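Local structure of dipeptidase AC. Metallo peptidase. MEROPS family M19 (Rhodobacter sphaeroides, 3LY0) at residues A[11-16]-A[231-236]; A[137-142]-A[210-215]; A[165-170]-A[176-181]. The protein probably hydrolyses dipeptides as a zinc-dependent metallopeptidase, and here holds a phosphinate mimic of L-Ala-D-Ala at a two-zinc centre. All coordinates share one frame; numbering follows the deposited sequence.

All three interactions are buried and all touch the phosphinate inhibitor, but their distance from the middle of the chain and their chemistry differ. Interaction 1, its centre about 3 Å from that of the chain, stacks two histidines that serve different zinc ions. Interaction 2, centred about 9 Å from that point, is almost wholly metal-mediated, its glutamate bridging both zincs and its histidine sharing one of them. Interaction 3, centred about 14 Å from that point, carries no metal ligand and relies on an aromatic pair and a serine hydroxyl. Interactions 1 and 2 meet at the zincs and at Ser-211 and Ser-234; interactions 2 and 3 join through His-212, whose ND1 is hydrogen-bonded to Ser-167.

Interaction 1: A[11-16]-A[231-236]; sequences DGHNDF and ATHSNA. With ZN (zinc ion), chain D; ZN (zinc ion), chain E; LY0 ((2R)-3-[(R)-[(1R)-1-aminoethyl](hydroxy)phosphoryl]-2-methylpropanoic acid), chain C.
Gly-12 and Thr-232 bring the two backbones within 5.0 Å, CA to CA, where the chain turns a corner at Gly-12 before the short strand 13-14 and meets the loop after strand 230-231. The imidazoles of His-13 and His-233 then lie face to face, their planes 9° apart and centroids 3.6 Å from each other, with His-233 CE1 over the middle of the His-13 ring. CG of His-13 stands anti to the backbone N (chi1 -171°), which carries NE2 to one zinc at 2.2 Å; His-233 NE2 binds the other zinc. The far nitrogens are fixed as well. His-233 ND1 donates to Thr-232 OG1 at 2.8 Å, nearly in the ring plane, and that hydroxyl is also hydrogen-bonded to Asp-209. His-13 ND1 donates to a water 2.8 Å away in its ring plane, which in turn donates to Gly-12 O and, weakly, to Thr-232 OG1. Each ring is thus held at both nitrogens, limiting its rotation. Asp-15 grips the first zinc through both OD1 and OD2, and inhibitor O31 bridges the two zincs. This is the binuclear zinc site of an M19 dipeptidase, set at the ends of TIM-barrel strands.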
loop_
_atom_site.group_PDB
_atom_site.type_symbol
_atom_site.label_atom_id
_atom_site.label_comp_id
_atom_site.label_asym_id
_atom_site.label_seq_id
_atom_site.Cartn_x
_atom_site.Cartn_y
_atom_site.Cartn_z
ATOM N N ASP A 11 -8.338 0.931 -4.128
ATOM C CA ASP A 11 -7.476 0.397 -3.078
ATOM C C ASP A 11 -6.087 1.020 -3.007
ATOM O O ASP A 11 -5.474 1.357 -4.031
ATOM C CB ASP A 11 -7.312 -1.104 -3.256
ATOM C CG ASP A 11 -6.532 -1.718 -2.139
ATOM O OD1 ASP A 11 -7.060 -1.745 -1.007
ATOM O OD2 ASP A 11 -5.383 -2.158 -2.386
ATOM N N GLY A 12 -5.566 1.104 -1.789
ATOM C CA GLY A 12 -4.316 1.804 -1.521
ATOM C C GLY A 12 -3.018 1.069 -1.827
ATOM O O GLY A 12 -1.981 1.715 -1.942
ATOM N N HIS A 13 -3.042 -0.255 -1.944
ATOM C CA HIS A 13 -1.794 -0.999 -2.110
ATOM C C HIS A 13 -1.987 -2.466 -2.446
ATOM O O HIS A 13 -2.579 -3.203 -1.659
ATOM C CB HIS A 13 -0.956 -0.932 -0.825
ATOM C CG HIS A 13 0.424 -1.479 -0.992
ATOM N ND1 HIS A 13 1.481 -0.695 -1.409
ATOM C CD2 HIS A 13 0.926 -2.730 -0.827
ATOM C CE1 HIS A 13 2.574 -1.433 -1.466
ATOM N NE2 HIS A 13 2.267 -2.669 -1.127
ATOM N N ASN A 14 -1.454 -2.900 -3.588
ATOM C CA ASN A 14 -1.381 -4.337 -3.846
ATOM C C ASN A 14 -0.058 -4.720 -4.476
ATOM O O ASN A 14 0.611 -3.879 -5.079
ATOM C CB ASN A 14 -2.564 -4.830 -4.705
ATOM C CG ASN A 14 -2.370 -4.558 -6.184
ATOM O OD1 ASN A 14 -1.533 -5.176 -6.844
ATOM N ND2 ASN A 14 -3.160 -3.633 -6.719
ATOM N N ASP A 15 0.309 -5.990 -4.315
ATOM C CA ASP A 15 1.549 -6.516 -4.857
ATOM C C ASP A 15 1.326 -7.545 -5.963
ATOM O O ASP A 15 2.118 -8.467 -6.131
ATOM C CB ASP A 15 2.400 -7.104 -3.733
ATOM C CG ASP A 15 2.878 -6.042 -2.768
ATOM O OD1 ASP A 15 3.680 -5.176 -3.181
ATOM O OD2 ASP A 15 2.447 -6.045 -1.603
ATOM N N PHE A 16 0.255 -7.374 -6.731
ATOM C CA PHE A 16 0.022 -8.264 -7.858
ATOM C C PHE A 16 1.227 -8.348 -8.798
ATOM O O PHE A 16 1.508 -9.410 -9.343
ATOM C CB PHE A 16 -1.213 -7.831 -8.640
ATOM C CG PHE A 16 -1.520 -8.712 -9.810
ATOM C CD1 PHE A 16 -1.288 -8.264 -11.096
ATOM C CD2 PHE A 16 -2.008 -9.995 -9.616
ATOM C CE1 PHE A 16 -1.561 -9.071 -12.186
ATOM C CE2 PHE A 16 -2.277 -10.814 -10.692
ATOM C CZ PHE A 16 -2.058 -10.350 -11.983
ATOM N N ALA A 231 -0.298 7.191 4.445
ATOM C CA ALA A 231 0.220 5.844 4.664
ATOM C C ALA A 231 -0.743 4.917 3.934
ATOM O O ALA A 231 -1.904 4.797 4.330
ATOM C CB ALA A 231 0.256 5.530 6.146
ATOM N N THR A 232 -0.298 4.311 2.837
ATOM C CA THR A 232 -1.233 3.571 1.992
ATOM C C THR A 232 -1.745 2.269 2.594
ATOM O O THR A 232 -2.829 1.814 2.233
ATOM C CB THR A 232 -0.636 3.220 0.615
ATOM O OG1 THR A 232 0.514 2.385 0.794
ATOM C CG2 THR A 232 -0.258 4.473 -0.199
ATOM N N HIS A 233 -0.965 1.656 3.487
ATOM C CA HIS A 233 -1.349 0.365 4.049
ATOM C C HIS A 233 -0.799 0.191 5.466
ATOM O O HIS A 233 0.147 -0.569 5.704
ATOM C CB HIS A 233 -1.031 -0.816 3.088
ATOM C CG HIS A 233 0.417 -0.967 2.700
ATOM N ND1 HIS A 233 1.142 0.025 2.067
ATOM C CD2 HIS A 233 1.250 -2.035 2.789
ATOM C CE1 HIS A 233 2.364 -0.410 1.827
ATOM N NE2 HIS A 233 2.453 -1.663 2.236
ATOM N N SER A 234 -1.417 0.909 6.402
ATOM C CA SER A 234 -0.981 0.917 7.806
ATOM C C SER A 234 -2.192 1.050 8.707
ATOM O O SER A 234 -3.149 1.750 8.362
ATOM C CB SER A 234 -0.047 2.101 8.075
ATOM O OG SER A 234 1.135 2.019 7.303
ATOM N N ASN A 235 -2.135 0.410 9.877
ATOM C CA ASN A 235 -3.257 0.408 10.809
ATOM C C ASN A 235 -2.951 1.144 12.105
ATOM O O ASN A 235 -1.980 1.901 12.177
ATOM C CB ASN A 235 -3.742 -1.025 11.039
ATOM C CG ASN A 235 -4.203 -1.685 9.743
ATOM O OD1 ASN A 235 -4.571 -0.996 8.785
ATOM N ND2 ASN A 235 -4.169 -3.016 9.696
ATOM N N ALA A 236 -3.787 0.943 13.124
ATOM C CA ALA A 236 -3.680 1.732 14.348
ATOM C C ALA A 236 -2.826 1.051 15.407
ATOM O O ALA A 236 -3.198 -0.005 15.919
ATOM C CB ALA A 236 -5.066 2.037 14.897
HETATM ZN ZN ZN D . 3.757 -4.331 -1.086
HETATM ZN ZN ZN E . 4.229 -3.030 2.318
HETATM P P LY0 C . 4.368 -5.733 1.726
HETATM C C1 LY0 C . 6.250 -7.612 0.870
HETATM N N1 LY0 C . 5.451 -5.891 -0.724
HETATM C C2 LY0 C . 5.103 -6.747 0.396
HETATM C C4 LY0 C . 3.555 -6.810 2.972
HETATM C C5 LY0 C . 3.899 -6.511 4.404
HETATM C C6 LY0 C . 3.818 -5.044 4.732
HETATM C C7 LY0 C . 3.234 -7.415 5.410
HETATM O O31 LY0 C . 3.384 -4.817 1.037
HETATM O O32 LY0 C . 5.492 -4.856 2.372
HETATM O O61 LY0 C . 4.370 -4.598 5.888
HETATM O O62 LY0 C . 3.290 -4.231 3.955
HETATM O O HOH W 1 0.712 1.770 -2.474
#

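Interaction 2: A[137-142]-A[210-215]; sequences HMEGAE and LSHLNE. With ZN (zinc ion), chain E; ZN (zinc ion), chain D; LY0 ((2R)-3-[(R)-[(1R)-1-aminoethyl](hydroxy)phosphoryl]-2-methylpropanoic acid), chain C.
Glu-139 and His-212 meet through a zinc ion that both of them bind. Glu-139 OE2 and His-212 NE2 lie 3.0 Å apart, yet no proton joins them: each points a donor atom at the same metal, OE2 at 2.1 Å and NE2 at 2.2 Å. The carboxylate and imidazole planes stand 65° apart, so the two groups converge on the ion without stacking. The other oxygen, Glu-139 OE1, reaches the second zinc at 2.1 Å, which makes the carboxylate a bridge with one oxygen for each metal. Its chain gets there by full extension, CG anti to the backbone N (chi1 176°) and CD anti to CA (chi2 170°), projecting from the end of strand 132-139. A carboxylate bridging two metals at the ends of barrel strands is a feature of the binuclear M19 centre, in which His-13 and Asp-15 hold one zinc and His-233 joins His-212 on the other. The inhibitor fills the remaining side of the cluster: its O32 binds the zinc held by His-212, at the edge of that ring, and its N1 binds the zinc held by Glu-139 OE1. His-212 is gripped from behind too, where ND1 is hydrogen-bonded to Ser-167 OG. Beyond this compact knot the segments diverge; even their closest CA atoms, those of Glu-139 and Ser-211, are 8.8 Å apart. Leu-210 to Leu-213 form a type II turn that presents His-212, after which Asn-214 caps helix 215-224 and the partly exposed Glu-215 makes a salt bridge with Arg-249.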
loop_
_atom_site.group_PDB
_atom_site.type_symbol
_atom_site.label_atom_id
_atom_site.label_comp_id
_atom_site.label_asym_id
_atom_site.label_seq_id
_atom_site.Cartn_x
_atom_site.Cartn_y
_atom_site.Cartn_z
ATOM N N HIS A 137 3.115 2.704 -8.554
ATOM C CA HIS A 137 3.611 3.021 -7.224
ATOM C C HIS A 137 4.934 2.315 -7.009
ATOM O O HIS A 137 5.101 1.175 -7.438
ATOM C CB HIS A 137 2.611 2.524 -6.172
ATOM C CG HIS A 137 3.112 2.624 -4.762
ATOM N ND1 HIS A 137 3.072 3.800 -4.044
ATOM C CD2 HIS A 137 3.667 1.698 -3.945
ATOM C CE1 HIS A 137 3.573 3.589 -2.838
ATOM N NE2 HIS A 137 3.942 2.323 -2.752
ATOM N N MET A 138 5.877 2.979 -6.345
ATOM C CA MET A 138 7.151 2.353 -6.009
ATOM C C MET A 138 7.238 2.204 -4.491
ATOM O O MET A 138 7.159 3.187 -3.766
ATOM C CB MET A 138 8.293 3.239 -6.546
ATOM C CG MET A 138 9.712 2.736 -6.316
ATOM S SD MET A 138 10.938 3.637 -7.326
ATOM C CE MET A 138 10.290 3.276 -8.930
ATOM N N GLU A 139 7.363 0.968 -4.014
ATOM C CA GLU A 139 7.421 0.685 -2.584
ATOM C C GLU A 139 8.874 0.455 -2.228
ATOM O O GLU A 139 9.386 -0.651 -2.394
ATOM C CB GLU A 139 6.603 -0.566 -2.264
ATOM C CG GLU A 139 6.684 -0.992 -0.797
ATOM C CD GLU A 139 5.676 -2.076 -0.440
ATOM O OE1 GLU A 139 5.295 -2.867 -1.323
ATOM O OE2 GLU A 139 5.257 -2.137 0.721
ATOM N N GLY A 140 9.529 1.499 -1.724
ATOM C CA GLY A 140 10.977 1.490 -1.535
ATOM C C GLY A 140 11.604 2.092 -2.771
ATOM O O GLY A 140 11.277 1.706 -3.894
ATOM N N ALA A 141 12.484 3.066 -2.578
ATOM C CA ALA A 141 12.996 3.844 -3.695
ATOM C C ALA A 141 14.407 3.440 -4.133
ATOM O O ALA A 141 15.150 4.275 -4.652
ATOM C CB ALA A 141 12.940 5.325 -3.361
ATOM N N GLU A 142 14.758 2.171 -3.954
ATOM C CA GLU A 142 16.089 1.701 -4.321
ATOM C C GLU A 142 16.426 1.921 -5.789
ATOM O O GLU A 142 17.595 2.094 -6.132
ATOM C CB GLU A 142 16.236 0.222 -4.017
ATOM C CG GLU A 142 16.277 -0.099 -2.546
ATOM C CD GLU A 142 14.923 -0.411 -1.948
ATOM O OE1 GLU A 142 13.876 -0.200 -2.603
ATOM O OE2 GLU A 142 14.920 -0.880 -0.796
ATOM N N LEU A 210 4.149 6.892 3.465
ATOM C CA LEU A 210 4.865 6.706 4.721
ATOM C C LEU A 210 4.827 5.277 5.257
ATOM O O LEU A 210 5.534 4.962 6.215
ATOM C CB LEU A 210 4.289 7.651 5.776
ATOM C CG LEU A 210 4.287 9.134 5.402
ATOM C CD1 LEU A 210 3.311 9.897 6.283
ATOM C CD2 LEU A 210 5.685 9.696 5.549
ATOM N N SER A 211 3.993 4.405 4.681
ATOM C CA SER A 211 3.993 3.012 5.126
ATOM C C SER A 211 5.404 2.427 4.999
ATOM O O SER A 211 6.056 2.566 3.956
ATOM C CB SER A 211 2.978 2.157 4.350
ATOM O OG SER A 211 1.640 2.547 4.632
ATOM N N HIS A 212 5.848 1.806 6.091
ATOM C CA HIS A 212 7.198 1.229 6.275
ATOM C C HIS A 212 8.224 2.184 6.834
ATOM O O HIS A 212 9.206 1.735 7.405
ATOM C CB HIS A 212 7.766 0.588 5.007
ATOM C CG HIS A 212 7.028 -0.633 4.579
ATOM N ND1 HIS A 212 7.312 -1.884 5.081
ATOM C CD2 HIS A 212 6.033 -0.799 3.676
ATOM C CE1 HIS A 212 6.494 -2.766 4.530
ATOM N NE2 HIS A 212 5.726 -2.135 3.655
ATOM N N LEU A 213 8.023 3.483 6.647
ATOM C CA LEU A 213 8.979 4.462 7.153
ATOM C C LEU A 213 8.931 4.446 8.676
ATOM O O LEU A 213 7.861 4.342 9.260
ATOM C CB LEU A 213 8.638 5.846 6.610
ATOM C CG LEU A 213 9.683 6.950 6.800
ATOM C CD1 LEU A 213 11.049 6.576 6.219
ATOM C CD2 LEU A 213 9.172 8.230 6.180
ATOM N N ASN A 214 10.097 4.516 9.312
ATOM C CA ASN A 214 10.129 4.556 10.767
ATOM C C ASN A 214 9.675 5.918 11.298
ATOM O O ASN A 214 9.380 6.841 10.534
ATOM C CB ASN A 214 11.497 4.117 11.309
ATOM C CG ASN A 214 12.618 5.114 11.016
ATOM O OD1 ASN A 214 12.385 6.289 10.706
ATOM N ND2 ASN A 214 13.862 4.631 11.139
ATOM N N GLU A 215 9.587 6.033 12.616
ATOM C CA GLU A 215 8.956 7.208 13.200
ATOM C C GLU A 215 9.773 8.485 12.976
ATOM O O GLU A 215 9.221 9.562 12.721
ATOM C CB GLU A 215 8.687 6.992 14.691
ATOM C CG GLU A 215 7.791 8.068 15.292
ATOM C CD GLU A 215 7.245 7.718 16.663
ATOM O OE1 GLU A 215 7.412 6.571 17.107
ATOM O OE2 GLU A 215 6.628 8.605 17.282
HETATM ZN ZN ZN E . 4.229 -3.030 2.318
HETATM ZN ZN ZN D . 3.757 -4.331 -1.086
HETATM P P LY0 C . 4.368 -5.733 1.726
HETATM C C1 LY0 C . 6.250 -7.612 0.870
HETATM N N1 LY0 C . 5.451 -5.891 -0.724
HETATM C C2 LY0 C . 5.103 -6.747 0.396
HETATM C C4 LY0 C . 3.555 -6.810 2.972
HETATM C C5 LY0 C . 3.899 -6.511 4.404
HETATM C C6 LY0 C . 3.818 -5.044 4.732
HETATM C C7 LY0 C . 3.234 -7.415 5.410
HETATM O O31 LY0 C . 3.384 -4.817 1.037
HETATM O O32 LY0 C . 5.492 -4.856 2.372
HETATM O O61 LY0 C . 4.370 -4.598 5.888
HETATM O O62 LY0 C . 3.290 -4.231 3.955
#

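Interaction 3: A[165-170]-A[176-181]; sequences VWSRPT and VPFRFP. With LY0 ((2R)-3-[(R)-[(1R)-1-aminoethyl](hydroxy)phosphoryl]-2-methylpropanoic acid), chain C.
A buried aromatic and hydroxyl contact joins Trp-166 and Ser-167, in the loop after strand 159-163, to Val-176 and Phe-178, just before strand 179-180; of these, Trp-166 and Phe-178 form part of the inhibitor pocket. Phe-178 turns its edge toward the face of Trp-166 in an offset edge-to-face pair, planes at 61° and six-membered ring centroids 5.8 Å apart, with Phe-178 CE2 meeting Trp-166 CZ2. Ser-167 fits in beside them. Its OG lies over one face of the phenyl ring, toward the rim and 3.6 Å from Phe-178 CZ, and donates to Val-176 O at 2.7 Å, coming in almost end-on to the carbonyl. With OG anti to its own carbonyl carbon (chi1 -77°), the hydroxyl also reaches ND1 of the zinc ligand His-212, linking this loop to the metal centre as a second-shell residue. Both rings serve the ligand with their edges. Trp-166 NE1 donates to inhibitor O32 at 2.7 Å in a fairly straight bond of 161°, and Phe-178 CE1 comes within 3.1 Å of inhibitor O61. Putting a leucine at Trp-166 would remove the indole N-H and would probably cost phosphinate oxygen O32 this donor and leave the Phe-178 edge without its aromatic face. The indole also meets the rings of Tyr-58 and His-212. Further along, Arg-168 forms a salt bridge with Glu-142 beyond strand 132-139, while strand 179-180 pairs antiparallel with strand 79-80.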
loop_
_atom_site.group_PDB
_atom_site.type_symbol
_atom_site.label_atom_id
_atom_site.label_comp_id
_atom_site.label_asym_id
_atom_site.label_seq_id
_atom_site.Cartn_x
_atom_site.Cartn_y
_atom_site.Cartn_z
ATOM N N VAL A 165 11.035 4.163 1.536
ATOM C CA VAL A 165 11.590 2.911 2.016
ATOM C C VAL A 165 10.560 1.796 2.109
ATOM O O VAL A 165 9.362 2.043 2.291
ATOM C CB VAL A 165 12.248 3.067 3.407
ATOM C CG1 VAL A 165 13.295 4.176 3.395
ATOM C CG2 VAL A 165 11.183 3.306 4.504
ATOM N N TRP A 166 11.049 0.567 1.981
ATOM C CA TRP A 166 10.341 -0.617 2.420
ATOM C C TRP A 166 10.925 -0.897 3.818
ATOM O O TRP A 166 11.536 -0.001 4.415
ATOM C CB TRP A 166 10.562 -1.766 1.424
ATOM C CG TRP A 166 9.808 -2.989 1.780
ATOM C CD1 TRP A 166 8.442 -3.133 1.822
ATOM C CD2 TRP A 166 10.357 -4.254 2.164
ATOM N NE1 TRP A 166 8.117 -4.409 2.218
ATOM C CE2 TRP A 166 9.271 -5.115 2.444
ATOM C CE3 TRP A 166 11.660 -4.740 2.320
ATOM C CZ2 TRP A 166 9.447 -6.436 2.853
ATOM C CZ3 TRP A 166 11.830 -6.062 2.741
ATOM C CH2 TRP A 166 10.730 -6.889 2.998
ATOM N N SER A 167 10.745 -2.106 4.342
ATOM C CA SER A 167 11.312 -2.437 5.654
ATOM C C SER A 167 12.772 -2.881 5.486
ATOM O O SER A 167 13.119 -4.048 5.701
ATOM C CB SER A 167 10.448 -3.490 6.345
ATOM O OG SER A 167 9.264 -2.896 6.879
ATOM N N ARG A 168 13.613 -1.927 5.079
ATOM C CA ARG A 168 14.976 -2.203 4.636
ATOM C C ARG A 168 15.642 -0.854 4.388
ATOM O O ARG A 168 14.996 0.064 3.900
ATOM C CB ARG A 168 14.911 -3.023 3.341
ATOM C CG ARG A 168 16.249 -3.348 2.690
ATOM C CD ARG A 168 16.024 -4.231 1.464
ATOM N NE ARG A 168 15.160 -3.562 0.491
ATOM C CZ ARG A 168 14.291 -4.174 -0.303
ATOM N NH1 ARG A 168 14.151 -5.491 -0.269
ATOM N NH2 ARG A 168 13.557 -3.450 -1.142
ATOM N N PRO A 169 16.928 -0.712 4.758
ATOM C CA PRO A 169 17.565 0.602 4.606
ATOM C C PRO A 169 17.735 0.996 3.137
ATOM O O PRO A 169 17.959 0.121 2.299
ATOM C CB PRO A 169 18.938 0.397 5.264
ATOM C CG PRO A 169 19.188 -1.075 5.174
ATOM C CD PRO A 169 17.829 -1.697 5.384
ATOM N N THR A 170 17.635 2.290 2.846
ATOM C CA THR A 170 17.911 2.806 1.506
ATOM C C THR A 170 18.825 4.022 1.632
ATOM O O THR A 170 19.105 4.471 2.745
ATOM C CB THR A 170 16.630 3.262 0.786
ATOM O OG1 THR A 170 16.153 4.479 1.374
ATOM C CG2 THR A 170 15.548 2.184 0.840
ATOM N N VAL A 176 10.994 0.390 9.101
ATOM C CA VAL A 176 10.884 -0.369 10.335
ATOM C C VAL A 176 11.162 -1.833 10.070
ATOM O O VAL A 176 10.772 -2.369 9.040
ATOM C CB VAL A 176 9.477 -0.245 10.995
ATOM C CG1 VAL A 176 9.187 1.185 11.396
ATOM C CG2 VAL A 176 8.369 -0.828 10.094
ATOM N N PRO A 177 11.838 -2.503 11.005
ATOM C CA PRO A 177 11.840 -3.961 10.935
ATOM C C PRO A 177 10.462 -4.469 11.321
ATOM O O PRO A 177 9.723 -3.749 12.006
ATOM C CB PRO A 177 12.848 -4.351 12.019
ATOM C CG PRO A 177 12.747 -3.228 13.016
ATOM C CD PRO A 177 12.561 -1.994 12.185
ATOM N N PHE A 178 10.109 -5.672 10.890
ATOM C CA PHE A 178 8.856 -6.284 11.322
ATOM C C PHE A 178 9.021 -6.820 12.730
ATOM O O PHE A 178 9.820 -7.729 12.962
ATOM C CB PHE A 178 8.461 -7.414 10.382
ATOM C CG PHE A 178 8.200 -6.959 8.988
ATOM C CD1 PHE A 178 7.001 -6.335 8.667
ATOM C CD2 PHE A 178 9.155 -7.127 7.999
ATOM C CE1 PHE A 178 6.757 -5.899 7.381
ATOM C CE2 PHE A 178 8.916 -6.698 6.710
ATOM C CZ PHE A 178 7.715 -6.080 6.399
ATOM N N ARG A 179 8.270 -6.255 13.671
ATOM C CA ARG A 179 8.386 -6.651 15.067
ATOM C C ARG A 179 7.039 -6.518 15.760
ATOM O O ARG A 179 6.242 -5.647 15.427
ATOM C CB ARG A 179 9.426 -5.765 15.752
ATOM C CG ARG A 179 9.489 -5.845 17.256
ATOM C CD ARG A 179 10.504 -4.830 17.766
ATOM N NE ARG A 179 11.823 -5.084 17.194
ATOM C CZ ARG A 179 12.665 -4.152 16.752
ATOM N NH1 ARG A 179 12.357 -2.863 16.815
ATOM N NH2 ARG A 179 13.837 -4.513 16.258
ATOM N N PHE A 180 6.778 -7.389 16.727
ATOM C CA PHE A 180 5.595 -7.252 17.572
ATOM C C PHE A 180 5.903 -7.825 18.948
ATOM O O PHE A 180 6.398 -8.942 19.035
ATOM C CB PHE A 180 4.400 -8.009 16.996
ATOM C CG PHE A 180 3.132 -7.810 17.787
ATOM C CD1 PHE A 180 2.216 -6.836 17.414
ATOM C CD2 PHE A 180 2.877 -8.567 18.925
ATOM C CE1 PHE A 180 1.066 -6.635 18.144
ATOM C CE2 PHE A 180 1.722 -8.371 19.672
ATOM C CZ PHE A 180 0.809 -7.402 19.281
ATOM N N PRO A 181 5.615 -7.069 20.019
ATOM C CA PRO A 181 5.137 -5.688 19.979
ATOM C C PRO A 181 6.331 -4.744 19.870
ATOM O O PRO A 181 7.451 -5.121 20.223
ATOM C CB PRO A 181 4.467 -5.528 21.346
ATOM C CG PRO A 181 5.304 -6.374 22.229
ATOM C CD PRO A 181 5.619 -7.596 21.403
HETATM P P LY0 C . 4.368 -5.733 1.726
HETATM C C1 LY0 C . 6.250 -7.612 0.870
HETATM N N1 LY0 C . 5.451 -5.891 -0.724
HETATM C C2 LY0 C . 5.103 -6.747 0.396
HETATM C C4 LY0 C . 3.555 -6.810 2.972
HETATM C C5 LY0 C . 3.899 -6.511 4.404
HETATM C C6 LY0 C . 3.818 -5.044 4.732
HETATM C C7 LY0 C . 3.234 -7.415 5.410
HETATM O O31 LY0 C . 3.384 -4.817 1.037
HETATM O O32 LY0 C . 5.492 -4.856 2.372
HETATM O O61 LY0 C . 4.370 -4.598 5.888
HETATM O O62 LY0 C . 3.290 -4.231 3.955
#